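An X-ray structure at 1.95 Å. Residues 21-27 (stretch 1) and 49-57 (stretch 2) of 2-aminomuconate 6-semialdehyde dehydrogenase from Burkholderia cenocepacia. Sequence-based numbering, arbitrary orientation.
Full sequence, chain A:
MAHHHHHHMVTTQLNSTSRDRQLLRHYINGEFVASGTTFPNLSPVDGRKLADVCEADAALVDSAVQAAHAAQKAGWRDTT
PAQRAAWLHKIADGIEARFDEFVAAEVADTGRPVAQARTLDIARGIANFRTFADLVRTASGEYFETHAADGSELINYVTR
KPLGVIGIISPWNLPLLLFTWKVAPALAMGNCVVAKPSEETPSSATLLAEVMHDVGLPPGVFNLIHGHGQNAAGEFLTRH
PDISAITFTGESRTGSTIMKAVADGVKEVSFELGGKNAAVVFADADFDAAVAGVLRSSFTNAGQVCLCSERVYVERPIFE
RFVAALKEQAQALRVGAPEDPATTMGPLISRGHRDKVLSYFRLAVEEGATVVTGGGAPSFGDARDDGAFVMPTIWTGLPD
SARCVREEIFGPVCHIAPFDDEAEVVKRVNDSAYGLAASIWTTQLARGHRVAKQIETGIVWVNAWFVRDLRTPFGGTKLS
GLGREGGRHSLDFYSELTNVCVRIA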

ATOM      1  N   ARG A  21      17.447 -48.810 -19.019  1.00 62.64           N
ATOM      2  CA  ARG A  21      16.443 -48.229 -18.125  1.00 60.42           C
ATOM      3  C   ARG A  21      16.738 -46.765 -17.790  1.00 56.07           C
ATOM      4  O   ARG A  21      17.851 -46.414 -17.371  1.00 57.33           O
ATOM      5  CB  ARG A  21      16.344 -49.046 -16.814  1.00 61.37           C
ATOM      6  CG  ARG A  21      15.589 -48.305 -15.668  1.00 56.03           C
ATOM      7  CD  ARG A  21      15.483 -49.101 -14.362  1.00 56.53           C
ATOM      8  NE  ARG A  21      16.744 -49.197 -13.619  1.00 55.83           N
ATOM      9  CZ  ARG A  21      16.868 -49.872 -12.476  1.00 54.15           C
ATOM     10  NH1 ARG A  21      15.803 -50.484 -11.963  1.00 54.47           N
ATOM     11  NH2 ARG A  21      18.040 -49.936 -11.853  1.00 48.81           N
ATOM     12  N   GLN A  22      15.760 -45.895 -17.988  1.00 50.74           N
ATOM     13  CA  GLN A  22      15.863 -44.590 -17.378  1.00 45.28           C
ATOM     14  C   GLN A  22      15.218 -44.766 -16.020  1.00 37.26           C
ATOM     15  O   GLN A  22      14.088 -45.270 -15.928  1.00 35.78           O
ATOM     16  CB  GLN A  22      15.164 -43.473 -18.178  1.00 48.46           C
ATOM     17  CG  GLN A  22      15.510 -42.063 -17.575  1.00 69.07           C
ATOM     18  CD  GLN A  22      14.844 -40.831 -18.244  1.00 70.79           C
ATOM     19  OE1 GLN A  22      13.798 -40.909 -18.907  1.00 70.09           O
ATOM     20  NE2 GLN A  22      15.470 -39.679 -18.046  1.00 70.52           N
ATOM     21  N   LEU A  23      15.913 -44.344 -14.966  1.00 32.73           N
ATOM     22  CA  LEU A  23      15.331 -44.425 -13.632  1.00 28.74           C
ATOM     23  C   LEU A  23      15.259 -43.006 -13.115  1.00 27.25           C
ATOM     24  O   LEU A  23      16.285 -42.323 -13.065  1.00 29.86           O
ATOM     25  CB  LEU A  23      16.179 -45.309 -12.685  1.00 28.71           C
ATOM     26  CG  LEU A  23      15.708 -45.475 -11.230  1.00 30.19           C
ATOM     27  CD1 LEU A  23      14.408 -46.276 -11.248  1.00 32.33           C
ATOM     28  CD2 LEU A  23      16.782 -46.217 -10.309  1.00 27.28           C
ATOM     29  N   LEU A  24      14.052 -42.586 -12.740  1.00 23.50           N
ATOM     30  CA  LEU A  24      13.810 -41.266 -12.167  1.00 26.58           C
ATOM     31  C   LEU A  24      13.854 -41.379 -10.647  1.00 26.90           C
ATOM     32  O   LEU A  24      13.006 -42.054 -10.020  1.00 30.54           O
ATOM     33  CB  LEU A  24      12.472 -40.683 -12.634  1.00 24.67           C
ATOM     34  CG  LEU A  24      12.314 -40.518 -14.167  1.00 30.79           C
ATOM     35  CD1 LEU A  24      10.990 -39.828 -14.517  1.00 32.68           C
ATOM     36  CD2 LEU A  24      13.447 -39.696 -14.751  1.00 29.43           C
ATOM     37  N   ARG A  25      14.859 -40.726 -10.090  1.00 25.92           N
ATOM     38  CA  ARG A  25      15.162 -40.766  -8.662  1.00 27.23           C
ATOM     39  C   ARG A  25      14.630 -39.536  -7.915  1.00 27.86           C
ATOM     40  O   ARG A  25      14.329 -38.482  -8.542  1.00 29.26           O
ATOM     41  CB  ARG A  25      16.688 -40.893  -8.479  1.00 26.97           C
ATOM     42  CG  ARG A  25      17.301 -42.233  -9.001  1.00 26.22           C
ATOM     43  CD  ARG A  25      18.841 -42.178  -8.881  1.00 28.41           C
ATOM     44  NE  ARG A  25      19.490 -43.393  -9.389  1.00 30.46           N
ATOM     45  CZ  ARG A  25      19.769 -43.608 -10.670  1.00 33.95           C
ATOM     46  NH1 ARG A  25      19.472 -42.664 -11.581  1.00 34.40           N
ATOM     47  NH2 ARG A  25      20.377 -44.749 -11.038  1.00 34.34           N
ATOM     48  N   HIS A  26      14.451 -39.699  -6.599  1.00 23.33           N
ATOM     49  CA  HIS A  26      14.180 -38.614  -5.686  1.00 24.90           C
ATOM     50  C   HIS A  26      15.417 -37.726  -5.605  1.00 26.34           C
ATOM     51  O   HIS A  26      16.524 -38.162  -5.940  1.00 28.14           O
ATOM     52  CB  HIS A  26      13.820 -39.121  -4.258  1.00 24.47           C
ATOM     53  CG  HIS A  26      12.893 -40.290  -4.272  1.00 22.79           C
ATOM     54  ND1 HIS A  26      11.582 -40.196  -4.684  1.00 23.58           N
ATOM     55  CD2 HIS A  26      13.119 -41.606  -3.961  1.00 25.50           C
ATOM     56  CE1 HIS A  26      11.035 -41.415  -4.658  1.00 21.86           C
ATOM     57  NE2 HIS A  26      11.937 -42.276  -4.184  1.00 25.72           N
ATOM     58  N   TYR A  27      15.238 -36.507  -5.120  1.00 26.52           N
ATOM     59  CA  TYR A  27      16.383 -35.620  -4.875  1.00 27.83           C
ATOM     60  C   TYR A  27      16.277 -35.151  -3.447  1.00 29.42           C
ATOM     61  O   TYR A  27      15.379 -34.385  -3.108  1.00 30.25           O
ATOM     62  CB  TYR A  27      16.414 -34.430  -5.847  1.00 27.74           C
ATOM     63  CG  TYR A  27      17.640 -33.529  -5.652  1.00 26.88           C
ATOM     64  CD1 TYR A  27      18.891 -33.930  -6.105  1.00 30.49           C
ATOM     65  CD2 TYR A  27      17.534 -32.275  -5.048  1.00 26.46           C
ATOM     66  CE1 TYR A  27      20.043 -33.107  -5.930  1.00 30.12           C
ATOM     67  CE2 TYR A  27      18.711 -31.420  -4.833  1.00 30.41           C
ATOM     68  CZ  TYR A  27      19.948 -31.875  -5.298  1.00 31.07           C
ATOM     69  OH  TYR A  27      21.098 -31.133  -5.166  1.00 33.74           O
ATOM     70  N   LYS A  49       6.461 -47.522 -22.525  1.00 31.54           N
ATOM     71  CA  LYS A  49       7.130 -47.157 -21.291  1.00 30.87           C
ATOM     72  C   LYS A  49       8.260 -46.147 -21.554  1.00 29.27           C
ATOM     73  O   LYS A  49       9.074 -46.353 -22.441  1.00 32.98           O
ATOM     74  CB  LYS A  49       7.670 -48.435 -20.633  1.00 32.86           C
ATOM     75  CG  LYS A  49       8.380 -48.204 -19.295  1.00 33.83           C
ATOM     76  CD  LYS A  49       8.869 -49.602 -18.833  1.00 34.66           C
ATOM     77  CE  LYS A  49       9.784 -49.519 -17.677  1.00 37.14           C
ATOM     78  NZ  LYS A  49       9.766 -50.793 -16.903  1.00 34.77           N
ATOM     79  N   LEU A  50       8.258 -45.026 -20.833  1.00 25.29           N
ATOM     80  CA  LEU A  50       9.252 -43.954 -20.980  1.00 27.97           C
ATOM     81  C   LEU A  50      10.390 -44.073 -19.944  1.00 30.58           C
ATOM     82  O   LEU A  50      11.539 -43.743 -20.234  1.00 31.78           O
ATOM     83  CB  LEU A  50       8.596 -42.571 -20.810  1.00 28.02           C
ATOM     84  CG  LEU A  50       7.445 -42.257 -21.797  1.00 25.93           C
ATOM     85  CD1 LEU A  50       6.683 -41.027 -21.319  1.00 23.98           C
ATOM     86  CD2 LEU A  50       8.018 -42.062 -23.155  1.00 31.74           C
ATOM     87  N   ALA A  51      10.053 -44.596 -18.769  1.00 29.45           N
ATOM     88  CA  ALA A  51      10.977 -44.694 -17.636  1.00 29.26           C
ATOM     89  C   ALA A  51      10.384 -45.495 -16.517  1.00 27.91           C
ATOM     90  O   ALA A  51       9.161 -45.764 -16.496  1.00 28.68           O
ATOM     91  CB  ALA A  51      11.324 -43.259 -17.101  1.00 30.18           C
ATOM     92  N   ASP A  52      11.244 -45.881 -15.575  1.00 26.81           N
ATOM     93  CA  ASP A  52      10.788 -46.314 -14.250  1.00 27.40           C
ATOM     94  C   ASP A  52      10.991 -45.166 -13.247  1.00 27.71           C
ATOM     95  O   ASP A  52      11.983 -44.467 -13.312  1.00 29.40           O
ATOM     96  CB  ASP A  52      11.549 -47.543 -13.761  1.00 29.80           C
ATOM     97  CG  ASP A  52      11.377 -48.738 -14.679  1.00 35.90           C
ATOM     98  OD1 ASP A  52      10.254 -49.287 -14.722  1.00 34.92           O
ATOM     99  OD2 ASP A  52      12.358 -49.088 -15.368  1.00 40.41           O
ATOM    100  N   VAL A  53      10.060 -45.041 -12.309  1.00 24.91           N
ATOM    101  CA  VAL A  53      10.016 -43.929 -11.360  1.00 26.25           C
ATOM    102  C   VAL A  53      10.108 -44.536  -9.973  1.00 27.04           C
ATOM    103  O   VAL A  53       9.366 -45.486  -9.652  1.00 25.40           O
ATOM    104  CB  VAL A  53       8.698 -43.134 -11.481  1.00 23.82           C
ATOM    105  CG1 VAL A  53       8.778 -41.834 -10.696  1.00 23.68           C
ATOM    106  CG2 VAL A  53       8.357 -42.807 -12.981  1.00 23.95           C
ATOM    107  N   CYS A  54      11.003 -44.025  -9.141  1.00 28.53           N
ATOM    108  CA  CYS A  54      11.086 -44.538  -7.773  1.00 25.48           C
ATOM    109  C   CYS A  54       9.861 -44.117  -6.950  1.00 25.85           C
ATOM    110  O   CYS A  54       9.352 -42.999  -7.076  1.00 24.65           O
ATOM    111  CB  CYS A  54      12.378 -44.025  -7.101  1.00 24.32           C
ATOM    112  SG  CYS A  54      13.833 -44.702  -7.903  1.00 29.15           S
ATOM    113  N   GLU A  55       9.440 -44.955  -6.023  1.00 26.31           N
ATOM    114  CA  GLU A  55       8.280 -44.633  -5.180  1.00 25.49           C
ATOM    115  C   GLU A  55       8.671 -44.355  -3.728  1.00 26.81           C
ATOM    116  O   GLU A  55       9.165 -45.287  -3.024  1.00 25.84           O
ATOM    117  CB  GLU A  55       7.306 -45.811  -5.215  1.00 27.86           C
ATOM    118  CG  GLU A  55       6.105 -45.685  -4.285  1.00 27.14           C
ATOM    119  CD  GLU A  55       4.996 -44.781  -4.889  1.00 28.78           C
ATOM    120  OE1 GLU A  55       4.719 -44.846  -6.111  1.00 29.69           O
ATOM    121  OE2 GLU A  55       4.456 -43.970  -4.129  1.00 30.00           O
ATOM    122  N   ALA A  56       8.443 -43.149  -3.218  1.00 26.31           N
ATOM    123  CA  ALA A  56       8.903 -42.866  -1.823  1.00 25.81           C
ATOM    124  C   ALA A  56       7.946 -43.420  -0.735  1.00 34.33           C
ATOM    125  O   ALA A  56       6.741 -43.122  -0.745  1.00 33.71           O
ATOM    126  CB  ALA A  56       9.082 -41.358  -1.618  1.00 26.81           C
ATOM    127  N   ASP A  57       8.458 -44.236   0.185  1.00 31.46           N
ATOM    128  CA  ASP A  57       7.611 -44.703   1.278  1.00 32.12           C
ATOM    129  C   ASP A  57       7.660 -43.674   2.417  1.00 34.23           C
ATOM    130  O   ASP A  57       8.404 -42.672   2.351  1.00 33.48           O
ATOM    131  CB  ASP A  57       8.032 -46.105   1.775  1.00 30.14           C
ATOM    132  CG  ASP A  57       9.433 -46.138   2.438  1.00 39.41           C
ATOM    133  OD1 ASP A  57       9.897 -45.146   3.007  1.00 34.77           O
ATOM    134  OD2 ASP A  57      10.074 -47.206   2.410  1.00 42.53           O
TER

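The two stretches run side by side as neighbouring parallel strands, their end-to-end directions 35° apart. The register is set by two parallel bridges, Leu-23 with Asp-52 (CA to CA 5.0 Å) and Leu-24 with Val-53 (CA to CA 4.7 Å). Farther along, the backbones diverge: the CA atoms of Arg-25 and Cys-54 lie 5.6 Å apart.

Three backbone hydrogen bonds hold this register. Asp-52 N donates to Gln-22 O at 2.9 Å, with an N-H...O angle of 161°. Leu-24 N donates to Asp-52 O, also at 2.9 Å and nearly linear at 171°. Cys-54 N then donates to Leu-24 O at 2.9 Å and 172°. The pattern is the parallel one: Asp-52 uses both its N and its O to reach residues two apart, Gln-22 and Leu-24, while Leu-24 does the same toward Asp-52 and Cys-54. Asp-52 O also receives a CA-H...O contact from Leu-23 CA, at 3.4 Å with 144° at the hydrogen, a weaker supplement to its bond from Leu-24 N. By contrast, Gln-22 O and Asp-52 O, 3.5 Å apart, are both acceptors and do not bond to each other.

Side chains sort by sheet face. Leu-23 and Asp-52 share one face, where Leu-23 CD1 packs 3.7 Å from Cys-54 SG. The carboxylate of Asp-52 is engaged within its own stretch: Lys-49 NZ donates to Asp-52 OD1 at 2.7 Å, a hydrogen bond within a salt bridge. What Arg-21 brings near Asp-52 OD2 is its aliphatic CD, at 3.3 Å; its guanidinium makes no salt bridge with this aspartate.

Leu-24 and Val-53 occupy the other face. Here the contacts are apolar, Leu-24 CG to Ala-51 CB at 4.1 Å and Leu-24 CD1 to Val-53 CG2 at 4.3 Å, and all three residues are buried, so dispersion and exclusion of water suit the pairing.

Beyond the bridges, the ring of His-26 reaches back to the second stretch, although its CA-to-CB bond points sideways. His-26 CE1 lies 3.3 Å from Cys-54 O and 3.6 Å from Ala-56 CB, while His-26 NE2 is 3.4 Å from Cys-54 CB. Both ring nitrogens of His-26 are hydrogen-bonded elsewhere in the structure, and toward the second stretch the ring contributes packing contacts. Cys-54 SG also has a hydrogen bond elsewhere. Cys-54 SG sits 5.3 Å from the centroid of the His-26 ring, 33° off the ring normal, an oblique sulfur-aromatic approach. Altogether the contact buries 517 Å², summed over both sides.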